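Local coordinates for protein probable Ni/Fe-hydrogenase 1 B-type cytochrome subunit (Escherichia coli K-12, PDB 6G94) that probably serves as the membrane-bound b-type cytochrome of hydrogenase 1, holding heme and carrying electrons at the inner membrane, at residues 58-61 against 62-66; 36-40 against 41-45; 142-145 against 146-150; 27-30 against 31-35. All blocks are in the same frame, centred on the assembly; numbering follows the deposited sequence.

Contact 1 of 4, residues 58-61 against 62-66; sequences YIRL and IHFSA. With HEM (protoporphyrin IX containing Fe), chain B.
Residues 58-61 and 62-66 form one unbroken helical run, with i-to-i+4 bonds such as the nearly straight one from Ile62 N to Tyr58 O (2.9 Å). Further along, Leu61 O takes two donors from opposite faces of its carbonyl plane: Ser65 N, and Ser65 OG at 3.0 Å. A chi1 of 67° folds that hydroxyl back over the preceding turn. Arg60 and Phe64, one turn apart, lie side by side and point the same way. Phe64 CE2 sits over one face of the guanidinium, while Arg60 NH1 meets the ring at its edge, 3.6 Å from Phe64 CZ; the two planes stand 75° apart. One face of the Phe64 ring rests on the Arg60 carbonyl. This helix supplies half of a bis-histidine heme site, the arrangement of the cytochrome b561 family: His63 NE2 binds the heme iron at 2.1 Å, and His184 is the other protein ligand. With CG anti to the backbone N (chi1 -167°), the His63 ring swings clear of its own helix toward the iron, and its ND1 is hydrogen-bonded to Thr35 OG1. Arg60 NE donates to heme O2D at 3.2 Å, and its NH2 forms a salt bridge with an acidic side chain of another protein chain. Phe64 CE1 packs 3.5 Å from the heme methyl CMD.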
# COMPACT_ATOMS: atom_id res chain seq x y z
N TYR I 58 -24.27 9.84 -14.33
CA TYR I 58 -25.40 10.74 -14.12
C TYR I 58 -25.31 12.02 -14.96
O TYR I 58 -26.30 12.51 -15.44
CB TYR I 58 -25.54 11.14 -12.65
CG TYR I 58 -26.16 10.12 -11.78
CD1 TYR I 58 -27.39 9.55 -12.09
CD2 TYR I 58 -25.53 9.72 -10.61
CE1 TYR I 58 -27.96 8.58 -11.26
CE2 TYR I 58 -26.07 8.76 -9.79
CZ TYR I 58 -27.29 8.20 -10.12
OH TYR I 58 -27.82 7.26 -9.30
N ILE I 59 -24.11 12.55 -15.13
CA ILE I 59 -23.90 13.70 -15.99
C ILE I 59 -24.30 13.38 -17.42
O ILE I 59 -24.90 14.18 -18.09
CB ILE I 59 -22.42 14.13 -15.91
CG1 ILE I 59 -22.14 14.79 -14.58
CG2 ILE I 59 -21.99 15.02 -17.07
CD1 ILE I 59 -20.65 14.89 -14.31
N ARG I 60 -23.95 12.19 -17.87
CA ARG I 60 -24.25 11.77 -19.23
C ARG I 60 -25.74 11.54 -19.39
O ARG I 60 -26.30 11.77 -20.44
CB ARG I 60 -23.44 10.52 -19.61
CG ARG I 60 -21.93 10.67 -19.45
CD ARG I 60 -21.11 9.47 -19.90
NE ARG I 60 -21.64 8.85 -21.11
CZ ARG I 60 -22.15 7.64 -21.14
NH1 ARG I 60 -22.65 7.14 -22.24
NH2 ARG I 60 -22.18 6.95 -20.03
N LEU I 61 -26.36 11.10 -18.31
CA LEU I 61 -27.77 10.74 -18.34
C LEU I 61 -28.59 12.01 -18.40
O LEU I 61 -29.50 12.12 -19.23
CB LEU I 61 -28.14 9.93 -17.09
CG LEU I 61 -29.61 9.56 -16.82
CD1 LEU I 61 -29.70 8.14 -16.29
CD2 LEU I 61 -30.26 10.51 -15.83
N ILE I 62 -28.27 12.95 -17.51
CA ILE I 62 -28.90 14.25 -17.46
C ILE I 62 -28.72 14.94 -18.82
O ILE I 62 -29.64 15.57 -19.31
CB ILE I 62 -28.31 15.10 -16.32
CG1 ILE I 62 -28.67 14.48 -14.98
CG2 ILE I 62 -28.85 16.52 -16.37
CD1 ILE I 62 -28.02 15.14 -13.79
N HIS I 63 -27.55 14.77 -19.43
CA HIS I 63 -27.29 15.32 -20.75
C HIS I 63 -28.20 14.74 -21.82
O HIS I 63 -28.88 15.47 -22.53
CB HIS I 63 -25.82 15.14 -21.12
CG HIS I 63 -25.39 15.94 -22.31
ND1 HIS I 63 -25.01 17.26 -22.22
CD2 HIS I 63 -25.28 15.61 -23.62
CE1 HIS I 63 -24.69 17.71 -23.42
NE2 HIS I 63 -24.84 16.73 -24.29
N PHE I 64 -28.24 13.42 -21.94
CA PHE I 64 -28.98 12.79 -23.05
C PHE I 64 -30.48 13.10 -23.00
O PHE I 64 -31.14 13.23 -24.03
CB PHE I 64 -28.77 11.28 -23.06
CG PHE I 64 -27.33 10.86 -23.06
CD1 PHE I 64 -26.35 11.67 -23.61
CD2 PHE I 64 -26.96 9.63 -22.52
CE1 PHE I 64 -25.02 11.30 -23.59
CE2 PHE I 64 -25.63 9.23 -22.50
CZ PHE I 64 -24.66 10.07 -23.04
N SER I 65 -30.99 13.24 -21.78
CA SER I 65 -32.43 13.34 -21.57
C SER I 65 -32.83 14.82 -21.57
O SER I 65 -33.94 15.16 -21.99
CB SER I 65 -32.86 12.55 -20.31
OG SER I 65 -32.37 13.12 -19.13
N ALA I 66 -31.91 15.70 -21.16
CA ALA I 66 -32.06 17.14 -21.43
C ALA I 66 -32.04 17.40 -22.93
O ALA I 66 -32.74 18.26 -23.44
CB ALA I 66 -30.99 17.96 -20.73
CHA HEM B . -21.60 15.39 -25.57
CHB HEM B . -23.08 19.91 -25.31
CHC HEM B . -27.16 18.71 -27.56
CHD HEM B . -25.90 14.08 -27.25
C1A HEM B . -21.64 16.74 -25.43
C2A HEM B . -20.50 17.51 -25.21
C3A HEM B . -20.90 18.79 -25.14
C4A HEM B . -22.29 18.80 -25.32
CMA HEM B . -20.00 19.97 -24.90
CAA HEM B . -19.08 16.99 -25.04
CBA HEM B . -18.38 16.74 -26.36
CGA HEM B . -16.99 16.25 -26.10
O1A HEM B . -16.10 16.95 -25.60
O2A HEM B . -16.71 15.09 -26.41
C1B HEM B . -24.33 19.98 -25.94
C2B HEM B . -25.05 21.19 -26.14
C3B HEM B . -26.19 20.84 -26.79
C4B HEM B . -26.14 19.40 -26.95
CMB HEM B . -24.61 22.57 -25.73
CAB HEM B . -27.30 21.67 -27.27
CBB HEM B . -27.42 22.94 -26.93
C1C HEM B . -27.20 17.32 -27.61
C2C HEM B . -28.30 16.57 -28.05
C3C HEM B . -27.93 15.26 -27.97
C4C HEM B . -26.61 15.22 -27.48
CMC HEM B . -29.63 17.09 -28.55
CAC HEM B . -28.79 14.12 -28.33
CBC HEM B . -29.10 13.19 -27.43
C1D HEM B . -24.60 14.10 -26.80
C2D HEM B . -23.83 12.87 -26.71
C3D HEM B . -22.62 13.22 -26.23
C4D HEM B . -22.68 14.68 -26.05
CMD HEM B . -24.37 11.50 -27.07
CAD HEM B . -21.41 12.35 -25.92
CBD HEM B . -21.73 11.21 -24.98
CGD HEM B . -20.55 10.37 -24.57
O1D HEM B . -20.03 9.55 -25.34
O2D HEM B . -20.08 10.46 -23.43
NA HEM B . -22.74 17.54 -25.53
NB HEM B . -25.02 18.94 -26.43
NC HEM B . -26.22 16.48 -27.22
ND HEM B . -23.88 15.16 -26.41
FE HEM B . -24.40 16.93 -26.38

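Contact 2 of 4, residues 36-40 against 41-45; sequences GYFIG and KPLPS. With HEM (protoporphyrin IX containing Fe), chain B.
Lys41 O lies in the plane of the Phe38 ring, at its edge, only 3.1 Å from CD1, just where the helix gives out. The same oxygen receives a CA-H...O contact from Phe38 CA at 3.5 Å. The exchange runs the other way too: Pro42 has no N-H to offer Phe38 O, and its CA comes within 3.1 Å of that oxygen instead. The last regular helical bond is therefore Lys41 N to Tyr37 O, 2.9 Å long, straight (174°) and in the carbonyl plane; Gly40 N donates to the same oxygen. Phe38 is held between two neighbours. Tyr37 CD2 lies over one face near the rim, and on the opposite face Leu43 CD2 makes a CH-pi contact 4.1 Å from the ring centroid, 16° off the normal. Replacing Phe38 with an alanine would probably open a gap between Tyr37 and Leu43 and leave Leu43 CD2 without the ring face it rests on. The heme side of the helix end is close-fitting: Gly36 O is 3.0 Å from heme CAA, and Gly40 CA, with no side chain in the way, is 3.3 Å from the propionate oxygen O1A. Beyond these residues, Tyr37 packs on Arg185, Met188 and Trp189 of helix 177-203, whereas Ile39 and Leu43 both lean on Ile59, and Pro42 on Met56, of helix 55-83. A chain of another protein packs on the loop at Lys41 and Pro42, and no strand takes part.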
# COMPACT_ATOMS: atom_id res chain seq x y z
N GLY I 36 -22.41 18.88 -20.89
CA GLY I 36 -21.59 18.55 -22.05
C GLY I 36 -20.14 19.01 -21.92
O GLY I 36 -19.21 18.35 -22.40
N TYR I 37 -19.96 20.16 -21.25
CA TYR I 37 -18.63 20.64 -20.92
C TYR I 37 -17.82 19.57 -20.17
O TYR I 37 -16.70 19.28 -20.55
CB TYR I 37 -18.71 21.93 -20.09
CG TYR I 37 -17.34 22.49 -19.77
CD1 TYR I 37 -16.56 23.06 -20.78
CD2 TYR I 37 -16.81 22.42 -18.48
CE1 TYR I 37 -15.30 23.55 -20.51
CE2 TYR I 37 -15.55 22.91 -18.20
CZ TYR I 37 -14.79 23.47 -19.22
OH TYR I 37 -13.54 23.97 -18.98
N PHE I 38 -18.42 19.00 -19.13
CA PHE I 38 -17.77 18.03 -18.27
C PHE I 38 -17.73 16.59 -18.82
O PHE I 38 -17.05 15.73 -18.26
CB PHE I 38 -18.40 18.06 -16.89
CG PHE I 38 -18.11 19.31 -16.14
CD1 PHE I 38 -16.81 19.77 -16.01
CD2 PHE I 38 -19.14 20.05 -15.56
CE1 PHE I 38 -16.54 20.94 -15.32
CE2 PHE I 38 -18.88 21.23 -14.87
CZ PHE I 38 -17.57 21.68 -14.75
N ILE I 39 -18.44 16.34 -19.92
CA ILE I 39 -18.27 15.08 -20.63
C ILE I 39 -16.92 15.10 -21.36
O ILE I 39 -16.29 14.07 -21.51
CB ILE I 39 -19.44 14.80 -21.60
CG1 ILE I 39 -20.72 14.47 -20.79
CG2 ILE I 39 -19.13 13.68 -22.59
CD1 ILE I 39 -22.02 14.55 -21.55
N GLY I 40 -16.47 16.28 -21.75
CA GLY I 40 -15.23 16.42 -22.50
C GLY I 40 -14.05 16.78 -21.62
O GLY I 40 -12.95 16.25 -21.79
N LYS I 41 -14.27 17.70 -20.68
CA LYS I 41 -13.27 18.02 -19.66
C LYS I 41 -13.85 17.63 -18.30
O LYS I 41 -14.41 18.49 -17.58
CB LYS I 41 -12.87 19.49 -19.71
CG LYS I 41 -12.10 19.89 -20.95
CD LYS I 41 -10.61 19.55 -20.81
CE LYS I 41 -9.84 19.82 -22.11
NZ LYS I 41 -8.45 19.28 -22.09
N PRO I 42 -13.75 16.34 -17.94
CA PRO I 42 -14.41 15.80 -16.73
C PRO I 42 -13.90 16.42 -15.45
O PRO I 42 -12.77 16.92 -15.41
CB PRO I 42 -14.06 14.32 -16.76
CG PRO I 42 -13.80 14.04 -18.21
CD PRO I 42 -13.11 15.26 -18.71
N LEU I 43 -14.73 16.36 -14.41
CA LEU I 43 -14.40 16.93 -13.12
C LEU I 43 -13.21 16.18 -12.55
O LEU I 43 -12.83 15.16 -13.12
CB LEU I 43 -15.60 16.81 -12.19
CG LEU I 43 -16.76 17.77 -12.51
CD1 LEU I 43 -18.12 17.17 -12.22
CD2 LEU I 43 -16.56 19.09 -11.80
N PRO I 44 -12.63 16.66 -11.43
CA PRO I 44 -11.57 15.86 -10.80
C PRO I 44 -12.01 14.43 -10.47
O PRO I 44 -13.22 14.15 -10.39
CB PRO I 44 -11.27 16.65 -9.53
CG PRO I 44 -11.55 18.05 -9.91
CD PRO I 44 -12.80 17.96 -10.74
N SER I 45 -11.06 13.52 -10.28
CA SER I 45 -11.40 12.13 -10.06
C SER I 45 -11.81 11.90 -8.62
O SER I 45 -11.26 12.49 -7.69
CB SER I 45 -10.20 11.24 -10.39
OG SER I 45 -10.56 9.88 -10.48
CHA HEM B . -21.60 15.39 -25.57
CHB HEM B . -23.08 19.91 -25.31
CHC HEM B . -27.16 18.71 -27.56
CHD HEM B . -25.90 14.08 -27.25
C1A HEM B . -21.64 16.74 -25.43
C2A HEM B . -20.50 17.51 -25.21
C3A HEM B . -20.90 18.79 -25.14
C4A HEM B . -22.29 18.80 -25.32
CMA HEM B . -20.00 19.97 -24.90
CAA HEM B . -19.08 16.99 -25.04
CBA HEM B . -18.38 16.74 -26.36
CGA HEM B . -16.99 16.25 -26.10
O1A HEM B . -16.10 16.95 -25.60
O2A HEM B . -16.71 15.09 -26.41
C1B HEM B . -24.33 19.98 -25.94
C2B HEM B . -25.05 21.19 -26.14
C3B HEM B . -26.19 20.84 -26.79
C4B HEM B . -26.14 19.40 -26.95
CMB HEM B . -24.61 22.57 -25.73
CAB HEM B . -27.30 21.67 -27.27
CBB HEM B . -27.42 22.94 -26.93
C1C HEM B . -27.20 17.32 -27.61
C2C HEM B . -28.30 16.57 -28.05
C3C HEM B . -27.93 15.26 -27.97
C4C HEM B . -26.61 15.22 -27.48
CMC HEM B . -29.63 17.09 -28.55
CAC HEM B . -28.79 14.12 -28.33
CBC HEM B . -29.10 13.19 -27.43
C1D HEM B . -24.60 14.10 -26.80
C2D HEM B . -23.83 12.87 -26.71
C3D HEM B . -22.62 13.22 -26.23
C4D HEM B . -22.68 14.68 -26.05
CMD HEM B . -24.37 11.50 -27.07
CAD HEM B . -21.41 12.35 -25.92
CBD HEM B . -21.73 11.21 -24.98
CGD HEM B . -20.55 10.37 -24.57
O1D HEM B . -20.03 9.55 -25.34
O2D HEM B . -20.08 10.46 -23.43
NA HEM B . -22.74 17.54 -25.53
NB HEM B . -25.02 18.94 -26.43
NC HEM B . -26.22 16.48 -27.22
ND HEM B . -23.88 15.16 -26.41
FE HEM B . -24.40 16.93 -26.38

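Contact 3 of 4, residues 142-145 against 146-150; sequences FMII and TGFAL. With HEM (protoporphyrin IX containing Fe), chain B.
One wall of the heme pocket is this piece of helix 130-151, where Met143 and Gly147, a turn apart, both face the porphyrin. Gly147 O lies 3.0 Å from the meso carbon CHD of the heme, and the Met143 chain, bent at chi2 and chi3, brings its CE to 3.3 Å from C2B. The backbone bond between this pair, Gly147 N to Met143 O, is weak. The firmer grip is at Phe142 O, which accepts Thr146 N and Thr146 OG1, each at 2.9 Å, from opposite faces of its carbonyl plane. A chi1 of 69° places OG1 between the backbone N and carbonyl carbon of Thr146, within range of that oxygen, and leaves CG2 over the face of the Phe142 ring. This CH-pi contact measures 3.6 Å from CG2 to the ring centroid. OG1 is also hydrogen-bonded to His184 ND1, so the threonine is a second-shell residue, which is likely to limit the rotation of that iron ligand. Next along the helix, Ile144 and Phe148 run side by side, with Ile144 CG2 3.8 Å from Phe148 CD2; Ile144 O meets the Phe148 ring at its edge, while heme vinyl carbon CAC sits over the centre of one face. Ile144 packs on Phe70, Thr71 and Leu74 of helix 55-83, Leu150 on Ile180 and His181 of helix 177-203, and Ile145 on Val166 of helix 166-172.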
# COMPACT_ATOMS: atom_id res chain seq x y z
N PHE I 142 -27.95 21.64 -35.51
CA PHE I 142 -26.68 20.99 -35.76
C PHE I 142 -26.27 20.23 -34.50
O PHE I 142 -25.83 19.08 -34.58
CB PHE I 142 -25.61 22.03 -36.18
CG PHE I 142 -24.26 21.43 -36.47
CD1 PHE I 142 -24.04 20.67 -37.63
CD2 PHE I 142 -23.21 21.59 -35.56
CE1 PHE I 142 -22.81 20.10 -37.89
CE2 PHE I 142 -21.97 21.01 -35.82
CZ PHE I 142 -21.77 20.28 -36.99
N MET I 143 -26.45 20.87 -33.35
CA MET I 143 -26.21 20.24 -32.05
C MET I 143 -27.10 19.02 -31.77
O MET I 143 -26.83 18.22 -30.86
CB MET I 143 -26.37 21.28 -30.94
CG MET I 143 -25.23 22.25 -30.90
SD MET I 143 -23.66 21.36 -30.84
CE MET I 143 -23.44 21.24 -29.07
N ILE I 144 -28.15 18.88 -32.58
CA ILE I 144 -29.12 17.80 -32.46
C ILE I 144 -28.74 16.70 -33.44
O ILE I 144 -28.68 15.52 -33.05
CB ILE I 144 -30.57 18.28 -32.67
CG1 ILE I 144 -31.08 19.01 -31.40
CG2 ILE I 144 -31.49 17.12 -33.07
CD1 ILE I 144 -32.41 19.75 -31.55
N ILE I 145 -28.50 17.08 -34.70
CA ILE I 145 -28.07 16.12 -35.71
C ILE I 145 -26.77 15.43 -35.29
O ILE I 145 -26.67 14.21 -35.39
CB ILE I 145 -27.88 16.79 -37.08
CG1 ILE I 145 -29.20 17.32 -37.59
CG2 ILE I 145 -27.35 15.79 -38.10
CD1 ILE I 145 -29.03 18.35 -38.67
N THR I 146 -25.81 16.21 -34.79
CA THR I 146 -24.54 15.66 -34.30
C THR I 146 -24.69 14.94 -32.96
O THR I 146 -24.12 13.86 -32.77
CB THR I 146 -23.42 16.74 -34.19
OG1 THR I 146 -23.71 17.68 -33.14
CG2 THR I 146 -23.25 17.47 -35.50
N GLY I 147 -25.44 15.55 -32.03
CA GLY I 147 -25.67 14.98 -30.70
C GLY I 147 -26.35 13.62 -30.72
O GLY I 147 -26.01 12.75 -29.91
N PHE I 148 -27.28 13.43 -31.67
CA PHE I 148 -28.00 12.17 -31.82
C PHE I 148 -27.23 11.13 -32.59
O PHE I 148 -27.46 9.93 -32.41
CB PHE I 148 -29.37 12.39 -32.48
CG PHE I 148 -30.47 12.59 -31.50
CD1 PHE I 148 -30.95 11.52 -30.78
CD2 PHE I 148 -30.99 13.84 -31.27
CE1 PHE I 148 -31.95 11.69 -29.84
CE2 PHE I 148 -31.99 14.03 -30.34
CZ PHE I 148 -32.47 12.95 -29.62
N ALA I 149 -26.34 11.58 -33.46
CA ALA I 149 -25.49 10.66 -34.21
C ALA I 149 -24.63 9.92 -33.21
O ALA I 149 -24.37 8.74 -33.39
CB ALA I 149 -24.64 11.39 -35.23
N LEU I 150 -24.19 10.61 -32.17
CA LEU I 150 -23.45 9.99 -31.09
C LEU I 150 -24.28 9.07 -30.20
O LEU I 150 -23.86 7.98 -29.89
CB LEU I 150 -22.82 11.05 -30.21
CG LEU I 150 -21.76 11.91 -30.85
CD1 LEU I 150 -21.32 12.97 -29.87
CD2 LEU I 150 -20.60 11.04 -31.31
CHA HEM B . -21.60 15.39 -25.57
CHB HEM B . -23.08 19.91 -25.31
CHC HEM B . -27.16 18.71 -27.56
CHD HEM B . -25.90 14.08 -27.25
C1A HEM B . -21.64 16.74 -25.43
C2A HEM B . -20.50 17.51 -25.21
C3A HEM B . -20.90 18.79 -25.14
C4A HEM B . -22.29 18.80 -25.32
CMA HEM B . -20.00 19.97 -24.90
CAA HEM B . -19.08 16.99 -25.04
CBA HEM B . -18.38 16.74 -26.36
CGA HEM B . -16.99 16.25 -26.10
O1A HEM B . -16.10 16.95 -25.60
O2A HEM B . -16.71 15.09 -26.41
C1B HEM B . -24.33 19.98 -25.94
C2B HEM B . -25.05 21.19 -26.14
C3B HEM B . -26.19 20.84 -26.79
C4B HEM B . -26.14 19.40 -26.95
CMB HEM B . -24.61 22.57 -25.73
CAB HEM B . -27.30 21.67 -27.27
CBB HEM B . -27.42 22.94 -26.93
C1C HEM B . -27.20 17.32 -27.61
C2C HEM B . -28.30 16.57 -28.05
C3C HEM B . -27.93 15.26 -27.97
C4C HEM B . -26.61 15.22 -27.48
CMC HEM B . -29.63 17.09 -28.55
CAC HEM B . -28.79 14.12 -28.33
CBC HEM B . -29.10 13.19 -27.43
C1D HEM B . -24.60 14.10 -26.80
C2D HEM B . -23.83 12.87 -26.71
C3D HEM B . -22.62 13.22 -26.23
C4D HEM B . -22.68 14.68 -26.05
CMD HEM B . -24.37 11.50 -27.07
CAD HEM B . -21.41 12.35 -25.92
CBD HEM B . -21.73 11.21 -24.98
CGD HEM B . -20.55 10.37 -24.57
O1D HEM B . -20.03 9.55 -25.34
O2D HEM B . -20.08 10.46 -23.43
NA HEM B . -22.74 17.54 -25.53
NB HEM B . -25.02 18.94 -26.43
NC HEM B . -26.22 16.48 -27.22
ND HEM B . -23.88 15.16 -26.41
FE HEM B . -24.40 16.93 -26.38

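Contact 4 of 4, residues 27-30 against 31-35; sequences LCMA and VLMVT. With HEM (protoporphyrin IX containing Fe), chain B.
Cys28 O takes two backbone donors: Leu32 N, 2.7 Å away and nearly along the C=O axis, and Val31 N, 2.9 Å away and well above the carbonyl plane. Met33 N continues the helical pattern to Met29 O. One turn on, Val31 O is gripped at 2.7 Å by Thr35 OG1 and, from the opposite face of its plane, by Thr35 N; this hydroxyl is the one that also meets the iron-binding His63. The run belongs to transmembrane helix 20-40, which lines the heme of this b561-type bundle. Leu32 spreads over the porphyrin rim, with CD2 3.7 Å from heme C4B and CD1 3.8 Å from CAB, while CD1 also brushes Cys28 CB at 4.4 Å. Cutting Leu32 back to an alanine would probably open a gap beside the pyrrole that carries vinyl carbon CAB and take away the contact that Cys28 CB makes within the helix. Met29, bent at chi2 and chi3, curls so that SD sits 3.2 Å from vinyl carbon CBB. Its CG also lies 4.4 Å from Met33 SD, and Met33 CG touches heme methyl CMB. Outside the run, Cys28 and Met29 pack on Phe70 of helix 55-83, and Met33 on Met188 of helix 177-203.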
# COMPACT_ATOMS: atom_id res chain seq x y z
N LEU I 27 -33.43 26.47 -19.84
CA LEU I 27 -33.10 25.53 -18.79
C LEU I 27 -32.36 24.35 -19.41
O LEU I 27 -31.36 23.94 -18.89
CB LEU I 27 -34.37 25.09 -18.07
CG LEU I 27 -34.27 24.20 -16.84
CD1 LEU I 27 -33.55 24.95 -15.74
CD2 LEU I 27 -35.67 23.82 -16.40
N CYS I 28 -32.85 23.86 -20.53
CA CYS I 28 -32.21 22.78 -21.26
C CYS I 28 -30.83 23.19 -21.72
O CYS I 28 -29.85 22.52 -21.44
CB CYS I 28 -33.06 22.32 -22.43
SG CYS I 28 -34.43 21.27 -21.92
N MET I 29 -30.76 24.31 -22.42
CA MET I 29 -29.49 24.89 -22.85
C MET I 29 -28.46 24.96 -21.72
O MET I 29 -27.35 24.49 -21.87
CB MET I 29 -29.72 26.29 -23.45
CG MET I 29 -28.54 26.85 -24.23
SD MET I 29 -28.13 25.76 -25.60
CE MET I 29 -29.44 26.14 -26.75
N ALA I 30 -28.85 25.53 -20.58
CA ALA I 30 -27.92 25.70 -19.45
C ALA I 30 -27.41 24.36 -18.97
O ALA I 30 -26.29 24.26 -18.47
CB ALA I 30 -28.56 26.47 -18.31
N VAL I 31 -28.22 23.33 -19.13
CA VAL I 31 -27.90 22.03 -18.60
C VAL I 31 -27.05 21.26 -19.61
O VAL I 31 -26.05 20.64 -19.24
CB VAL I 31 -29.17 21.24 -18.19
CG1 VAL I 31 -28.85 19.77 -17.97
CG2 VAL I 31 -29.79 21.82 -16.93
N LEU I 32 -27.43 21.34 -20.89
CA LEU I 32 -26.68 20.69 -21.95
C LEU I 32 -25.27 21.24 -22.09
O LEU I 32 -24.37 20.53 -22.54
CB LEU I 32 -27.43 20.81 -23.28
CG LEU I 32 -28.60 19.86 -23.47
CD1 LEU I 32 -29.58 20.46 -24.45
CD2 LEU I 32 -28.15 18.49 -23.94
N MET I 33 -25.08 22.50 -21.69
CA MET I 33 -23.77 23.17 -21.71
C MET I 33 -22.94 22.75 -20.51
O MET I 33 -21.91 22.11 -20.68
CB MET I 33 -23.94 24.68 -21.72
CG MET I 33 -24.43 25.24 -23.06
SD MET I 33 -24.30 27.04 -23.27
CE MET I 33 -24.67 27.67 -21.62
N VAL I 34 -23.38 23.10 -19.31
CA VAL I 34 -22.71 22.65 -18.09
C VAL I 34 -22.37 21.14 -18.06
O VAL I 34 -21.28 20.77 -17.63
CB VAL I 34 -23.52 23.03 -16.84
CG1 VAL I 34 -22.81 22.57 -15.58
CG2 VAL I 34 -23.73 24.52 -16.79
N THR I 35 -23.28 20.29 -18.55
CA THR I 35 -23.03 18.83 -18.54
C THR I 35 -22.10 18.43 -19.67
O THR I 35 -21.11 17.73 -19.44
CB THR I 35 -24.29 17.91 -18.62
OG1 THR I 35 -25.04 18.18 -19.81
CG2 THR I 35 -25.17 18.10 -17.42
CHA HEM B . -21.60 15.39 -25.57
CHB HEM B . -23.08 19.91 -25.31
CHC HEM B . -27.16 18.71 -27.56
CHD HEM B . -25.90 14.08 -27.25
C1A HEM B . -21.64 16.74 -25.43
C2A HEM B . -20.50 17.51 -25.21
C3A HEM B . -20.90 18.79 -25.14
C4A HEM B . -22.29 18.80 -25.32
CMA HEM B . -20.00 19.97 -24.90
CAA HEM B . -19.08 16.99 -25.04
CBA HEM B . -18.38 16.74 -26.36
CGA HEM B . -16.99 16.25 -26.10
O1A HEM B . -16.10 16.95 -25.60
O2A HEM B . -16.71 15.09 -26.41
C1B HEM B . -24.33 19.98 -25.94
C2B HEM B . -25.05 21.19 -26.14
C3B HEM B . -26.19 20.84 -26.79
C4B HEM B . -26.14 19.40 -26.95
CMB HEM B . -24.61 22.57 -25.73
CAB HEM B . -27.30 21.67 -27.27
CBB HEM B . -27.42 22.94 -26.93
C1C HEM B . -27.20 17.32 -27.61
C2C HEM B . -28.30 16.57 -28.05
C3C HEM B . -27.93 15.26 -27.97
C4C HEM B . -26.61 15.22 -27.48
CMC HEM B . -29.63 17.09 -28.55
CAC HEM B . -28.79 14.12 -28.33
CBC HEM B . -29.10 13.19 -27.43
C1D HEM B . -24.60 14.10 -26.80
C2D HEM B . -23.83 12.87 -26.71
C3D HEM B . -22.62 13.22 -26.23
C4D HEM B . -22.68 14.68 -26.05
CMD HEM B . -24.37 11.50 -27.07
CAD HEM B . -21.41 12.35 -25.92
CBD HEM B . -21.73 11.21 -24.98
CGD HEM B . -20.55 10.37 -24.57
O1D HEM B . -20.03 9.55 -25.34
O2D HEM B . -20.08 10.46 -23.43
NA HEM B . -22.74 17.54 -25.53
NB HEM B . -25.02 18.94 -26.43
NC HEM B . -26.22 16.48 -27.22
ND HEM B . -23.88 15.16 -26.41
FE HEM B . -24.40 16.93 -26.38

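From the N terminus the order is contact 4, contact 2, contact 1, contact 3. Each is local and spans adjoining residues, so none closes a long loop, and they run in series without nesting or crossing. Contact 4 lies within helix 20-40; contact 2 follows it directly and takes the chain off that helix into the connection to helix 55-83, where contact 1 sits. Contact 1 touches both predecessors, with Ile62 against Val31 and Ile59 against Ile39 joining the two helices. Contact 3, on helix 130-151, touches none of the others; its centre is about 14 Å from that of contact 1. All four meet at the heme.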